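Local coordinates for thioredoxin-like protein (Bacteroides caccae ATCC 43185, PDB 4YOD) that has a thioredoxin-like fold joined to an all-helical domain of unknown function, and is probably an oxidoreductase, at residues K91-I96 against P128-I133; E122-S127 against V136-R141. All coordinates share one frame; numbering follows the deposited sequence.

Interactions 1 and 2 adjoin in the helical part of the chain, with centres about 10 Å apart. Their segments alternate along the sequence. Interaction 1 uses the loop that leads into helix 132-146, and interaction 2 uses the helix itself, against the end of helix 114-125. They touch directly. Phe93 CZ of interaction 1 packs on Met124 CG of interaction 2 at 3.8 Å, and Phe93 CE2 lies 3.5 Å from Ser127 OG. Leu130 CD1 also comes within 3.6 Å of Met124 O. The probable redox motif is elsewhere: a CxxC pair, Cys186 and Cys189, at the start of helix 187-197.

Interaction 1. Residues K91-I96 against P128-I133; sequences KVFAYI and PVLEEI
Phe93, on helix 90-105, faces Val129 in the loop after helix 114-125, and their CA atoms are 8.1 Å apart. No hydrogen bond joins the two backbones. The contact is made by three apolar side chains, with Phe93 in the middle. Its CG stands anti to the backbone N (chi1 179°), which carries the ring off the helix to the loop. Val129 comes over one face of the ring. The branch that touches is CG2, which sits 3.8 Å above the ring plane, displaced from the middle toward the rim. CG2 is 4.0 Å from the ring centroid and 21° off the ring normal, so this is a CH-pi contact. The nearest ring atom is Phe93 CG, at 3.8 Å from Val129 CG2.

Leu130 meets the ring at CE1, with CD2 reaching CD1 as well. Its CG and CD2 each lie 3.7 Å from Phe93 CE1, and its CD1 is near CE1 too. Leu130 CG stands oblique to the ring, while the two side chains cross at about a right angle. With CG anti to the carbonyl carbon (chi1 -66°), the two methyls and CG are carried to CE1.

The packing continues beyond the two segments. Ile83 of helix 72-85 and the loop residues Thr86 and Asn87 also touch Phe93. Within the loop, Val129 N is hydrogen-bonded to Ser127 OG and Glu131 N to Glu134 OE1. The contact joins the turn between helices 114-125 and 132-146 to helix 90-105, in the DUF5106 region, which is grouped with TPR-like helical families. Between the two segments, attraction rests on dispersion and the CH-pi contact, with a buried aromatic ring covered by two partly exposed aliphatic residues.

Interaction 2. Residues E122-S127 against V136-R141; sequences EAMAAS and VRPKAR
Met124, present as selenomethionine, overlaps the ring of Pro138 with both its root and its tip. Met124 CB is 3.8 Å from Pro138 CB. The chain bends at its last torsion (chi3 77°), which brings the methyl CE back to 4.2 Å from Pro138 CG. The two side chains cross at about a right angle. Beside them, the methyl of Ala125 meets the aliphatic part of Lys139, with Ala125 CB 4.0 Å from Lys139 CG. These two residues also have the closest backbones, with CA atoms 6.0 Å apart.

The two segments belong to consecutive helices, 114-125 and 132-146, which form a helical hairpin in the DUF5106 region. Helix 114-125 gives way at Ala126, the first residue to leave helical angles. Its last carbonyl, Ala125 O, is taken by Lys135 NZ from the start of the next helix. Pro138 lies within that helix. Lacking an N-H, it leaves the preceding turn without a bond, and the helix is kinked there.

Leu121, one turn before Ala125, also packs on Pro138. On helix 132-146, Arg137 NE lies 3.7 Å above the guanidinium plane of Arg141, over its centre. Arg141 NH1 forms a salt bridge with Asp101 OD2 and a hydrogen bond with Tyr117 OH.

Interaction 1. Residues K91-I96 against P128-I133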
# COMPACT_ATOMS: atom_id res chain seq x y z
N LYS A 91 -21.00 -16.94 0.81
CA LYS A 91 -19.77 -17.72 0.79
C LYS A 91 -18.80 -17.29 -0.36
O LYS A 91 -17.58 -17.33 -0.18
CB LYS A 91 -20.08 -19.21 0.70
CG LYS A 91 -20.70 -19.76 1.99
CD LYS A 91 -20.86 -21.28 1.95
CE LYS A 91 -21.66 -21.79 3.13
NZ LYS A 91 -22.01 -23.23 2.99
N VAL A 92 -19.35 -16.87 -1.52
CA VAL A 92 -18.55 -16.38 -2.66
C VAL A 92 -18.00 -14.97 -2.32
O VAL A 92 -16.82 -14.69 -2.59
CB VAL A 92 -19.35 -16.41 -3.98
CG1 VAL A 92 -18.53 -15.83 -5.13
CG2 VAL A 92 -19.76 -17.84 -4.32
N PHE A 93 -18.83 -14.10 -1.71
CA PHE A 93 -18.41 -12.77 -1.27
C PHE A 93 -17.19 -12.89 -0.35
O PHE A 93 -16.17 -12.21 -0.57
CB PHE A 93 -19.58 -12.05 -0.55
CG PHE A 93 -19.23 -10.67 -0.04
CD1 PHE A 93 -18.63 -10.50 1.21
CD2 PHE A 93 -19.55 -9.54 -0.77
CE1 PHE A 93 -18.31 -9.22 1.68
CE2 PHE A 93 -19.23 -8.26 -0.30
CZ PHE A 93 -18.63 -8.11 0.93
N ALA A 94 -17.28 -13.81 0.64
CA ALA A 94 -16.22 -14.09 1.63
C ALA A 94 -14.95 -14.61 0.96
O ALA A 94 -13.85 -14.18 1.32
CB ALA A 94 -16.73 -15.10 2.67
N TYR A 95 -15.10 -15.51 -0.03
CA TYR A 95 -13.96 -16.07 -0.77
C TYR A 95 -13.23 -14.99 -1.61
O TYR A 95 -12.01 -14.91 -1.55
CB TYR A 95 -14.44 -17.25 -1.65
CG TYR A 95 -13.38 -17.79 -2.59
CD1 TYR A 95 -12.45 -18.73 -2.15
CD2 TYR A 95 -13.30 -17.35 -3.91
CE1 TYR A 95 -11.45 -19.21 -3.00
CE2 TYR A 95 -12.32 -17.83 -4.77
CZ TYR A 95 -11.40 -18.77 -4.32
OH TYR A 95 -10.43 -19.23 -5.16
N ILE A 96 -13.97 -14.19 -2.40
CA ILE A 96 -13.39 -13.18 -3.28
C ILE A 96 -12.80 -12.02 -2.44
O ILE A 96 -11.70 -11.56 -2.74
CB ILE A 96 -14.43 -12.69 -4.33
CG1 ILE A 96 -14.96 -13.86 -5.23
CG2 ILE A 96 -13.89 -11.49 -5.16
CD1 ILE A 96 -13.93 -14.55 -6.19
N PRO A 128 -24.84 -5.83 1.91
CA PRO A 128 -26.02 -6.35 2.63
C PRO A 128 -25.87 -7.82 3.08
O PRO A 128 -26.74 -8.32 3.78
CB PRO A 128 -27.14 -6.19 1.59
CG PRO A 128 -26.46 -6.29 0.29
CD PRO A 128 -25.06 -5.81 0.45
N VAL A 129 -24.79 -8.53 2.69
CA VAL A 129 -24.60 -9.93 3.11
C VAL A 129 -23.76 -10.04 4.38
O VAL A 129 -23.73 -11.13 4.96
CB VAL A 129 -24.06 -10.89 2.01
CG1 VAL A 129 -25.02 -10.96 0.83
CG2 VAL A 129 -22.63 -10.54 1.58
N LEU A 130 -23.09 -8.95 4.82
CA LEU A 130 -22.28 -9.01 6.03
C LEU A 130 -23.07 -8.59 7.26
O LEU A 130 -23.79 -7.59 7.22
CB LEU A 130 -21.00 -8.16 5.94
CG LEU A 130 -19.90 -8.55 4.94
CD1 LEU A 130 -18.70 -7.59 5.05
CD2 LEU A 130 -19.44 -10.01 5.10
N GLU A 131 -22.87 -9.33 8.37
CA GLU A 131 -23.43 -9.03 9.69
C GLU A 131 -22.66 -7.83 10.24
O GLU A 131 -21.54 -7.58 9.79
CB GLU A 131 -23.30 -10.24 10.63
CG GLU A 131 -24.09 -11.48 10.20
CD GLU A 131 -25.60 -11.35 10.24
OE1 GLU A 131 -26.14 -10.85 11.26
OE2 GLU A 131 -26.25 -11.79 9.27
N GLU A 132 -23.23 -7.10 11.19
CA GLU A 132 -22.55 -5.93 11.75
C GLU A 132 -21.13 -6.27 12.33
O GLU A 132 -20.20 -5.50 12.09
CB GLU A 132 -23.43 -5.21 12.80
CG GLU A 132 -23.94 -6.10 13.91
CD GLU A 132 -25.13 -5.60 14.71
OE1 GLU A 132 -25.25 -4.37 14.94
OE2 GLU A 132 -25.93 -6.46 15.13
N ILE A 133 -20.95 -7.45 12.97
CA ILE A 133 -19.64 -7.85 13.52
C ILE A 133 -18.63 -8.08 12.39
O ILE A 133 -17.44 -7.76 12.57
CB ILE A 133 -19.72 -9.10 14.47
CG1 ILE A 133 -18.40 -9.33 15.26
CG2 ILE A 133 -20.15 -10.38 13.74
CD1 ILE A 133 -17.94 -8.16 16.19

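Interaction 2. Residues E122-S127 against V136-R141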
# COMPACT_ATOMS: atom_id res chain seq x y z
N GLU A 122 -14.71 -0.49 0.79
CA GLU A 122 -15.91 0.34 0.65
C GLU A 122 -17.11 -0.56 0.30
O GLU A 122 -18.21 -0.38 0.85
CB GLU A 122 -15.69 1.43 -0.43
CG GLU A 122 -14.74 2.55 0.02
CD GLU A 122 -14.38 3.61 -1.02
OE1 GLU A 122 -14.42 3.31 -2.24
OE2 GLU A 122 -14.02 4.73 -0.61
N ALA A 123 -16.90 -1.54 -0.59
CA ALA A 123 -17.96 -2.48 -0.95
C ALA A 123 -18.34 -3.35 0.24
O ALA A 123 -19.51 -3.65 0.41
CB ALA A 123 -17.51 -3.36 -2.11
N MSE A 124 -17.37 -3.74 1.09
CA MSE A 124 -17.65 -4.57 2.27
C MSE A 124 -18.45 -3.78 3.32
O MSE A 124 -19.43 -4.31 3.85
CB MSE A 124 -16.36 -5.12 2.87
CG MSE A 124 -15.62 -6.09 1.90
SE MSE A 124 -13.89 -6.66 2.58
CE MSE A 124 -14.48 -7.98 3.89
N ALA A 125 -18.08 -2.53 3.57
CA ALA A 125 -18.81 -1.69 4.52
C ALA A 125 -20.25 -1.45 4.05
O ALA A 125 -21.14 -1.31 4.89
CB ALA A 125 -18.09 -0.37 4.71
N ALA A 126 -20.49 -1.49 2.72
CA ALA A 126 -21.84 -1.28 2.14
C ALA A 126 -22.53 -2.59 1.78
O ALA A 126 -23.56 -2.57 1.11
CB ALA A 126 -21.72 -0.41 0.89
N SER A 127 -21.97 -3.73 2.20
CA SER A 127 -22.52 -5.02 1.80
C SER A 127 -23.76 -5.44 2.61
O SER A 127 -23.69 -5.55 3.83
CB SER A 127 -21.46 -6.11 1.89
OG SER A 127 -22.04 -7.39 1.68
N VAL A 136 -16.85 -4.79 11.22
CA VAL A 136 -15.91 -4.13 12.14
C VAL A 136 -14.48 -4.07 11.52
O VAL A 136 -13.91 -2.98 11.46
CB VAL A 136 -15.90 -4.78 13.55
CG1 VAL A 136 -14.74 -4.24 14.41
CG2 VAL A 136 -17.23 -4.55 14.27
N ARG A 137 -13.91 -5.19 11.08
CA ARG A 137 -12.56 -5.16 10.52
C ARG A 137 -12.49 -4.37 9.17
O ARG A 137 -11.63 -3.51 9.11
CB ARG A 137 -11.92 -6.55 10.40
CG ARG A 137 -10.41 -6.45 10.10
CD ARG A 137 -9.68 -7.77 10.17
NE ARG A 137 -10.00 -8.64 9.04
CZ ARG A 137 -9.46 -9.84 8.84
NH1 ARG A 137 -8.55 -10.32 9.69
NH2 ARG A 137 -9.81 -10.57 7.79
N PRO A 138 -13.32 -4.56 8.10
CA PRO A 138 -13.15 -3.70 6.91
C PRO A 138 -13.31 -2.20 7.20
O PRO A 138 -12.58 -1.42 6.61
CB PRO A 138 -14.26 -4.16 5.95
CG PRO A 138 -15.15 -5.00 6.74
CD PRO A 138 -14.37 -5.58 7.88
N LYS A 139 -14.26 -1.80 8.08
CA LYS A 139 -14.45 -0.38 8.41
C LYS A 139 -13.22 0.20 9.10
O LYS A 139 -12.85 1.35 8.82
CB LYS A 139 -15.69 -0.19 9.29
CG LYS A 139 -17.01 -0.30 8.51
CD LYS A 139 -18.22 -0.31 9.46
CE LYS A 139 -18.64 1.07 9.91
NZ LYS A 139 -19.64 1.01 11.01
N ALA A 140 -12.58 -0.59 10.01
CA ALA A 140 -11.36 -0.18 10.71
C ALA A 140 -10.18 -0.07 9.72
O ALA A 140 -9.42 0.90 9.77
CB ALA A 140 -11.03 -1.17 11.83
N ARG A 141 -10.06 -1.04 8.78
CA ARG A 141 -9.02 -0.98 7.75
C ARG A 141 -9.22 0.23 6.82
O ARG A 141 -8.25 0.89 6.46
CB ARG A 141 -9.01 -2.28 6.92
CG ARG A 141 -8.35 -3.43 7.64
CD ARG A 141 -8.41 -4.70 6.83
NE ARG A 141 -7.63 -5.75 7.49
CZ ARG A 141 -7.37 -6.93 6.97
NH1 ARG A 141 -7.83 -7.25 5.77
NH2 ARG A 141 -6.62 -7.81 7.63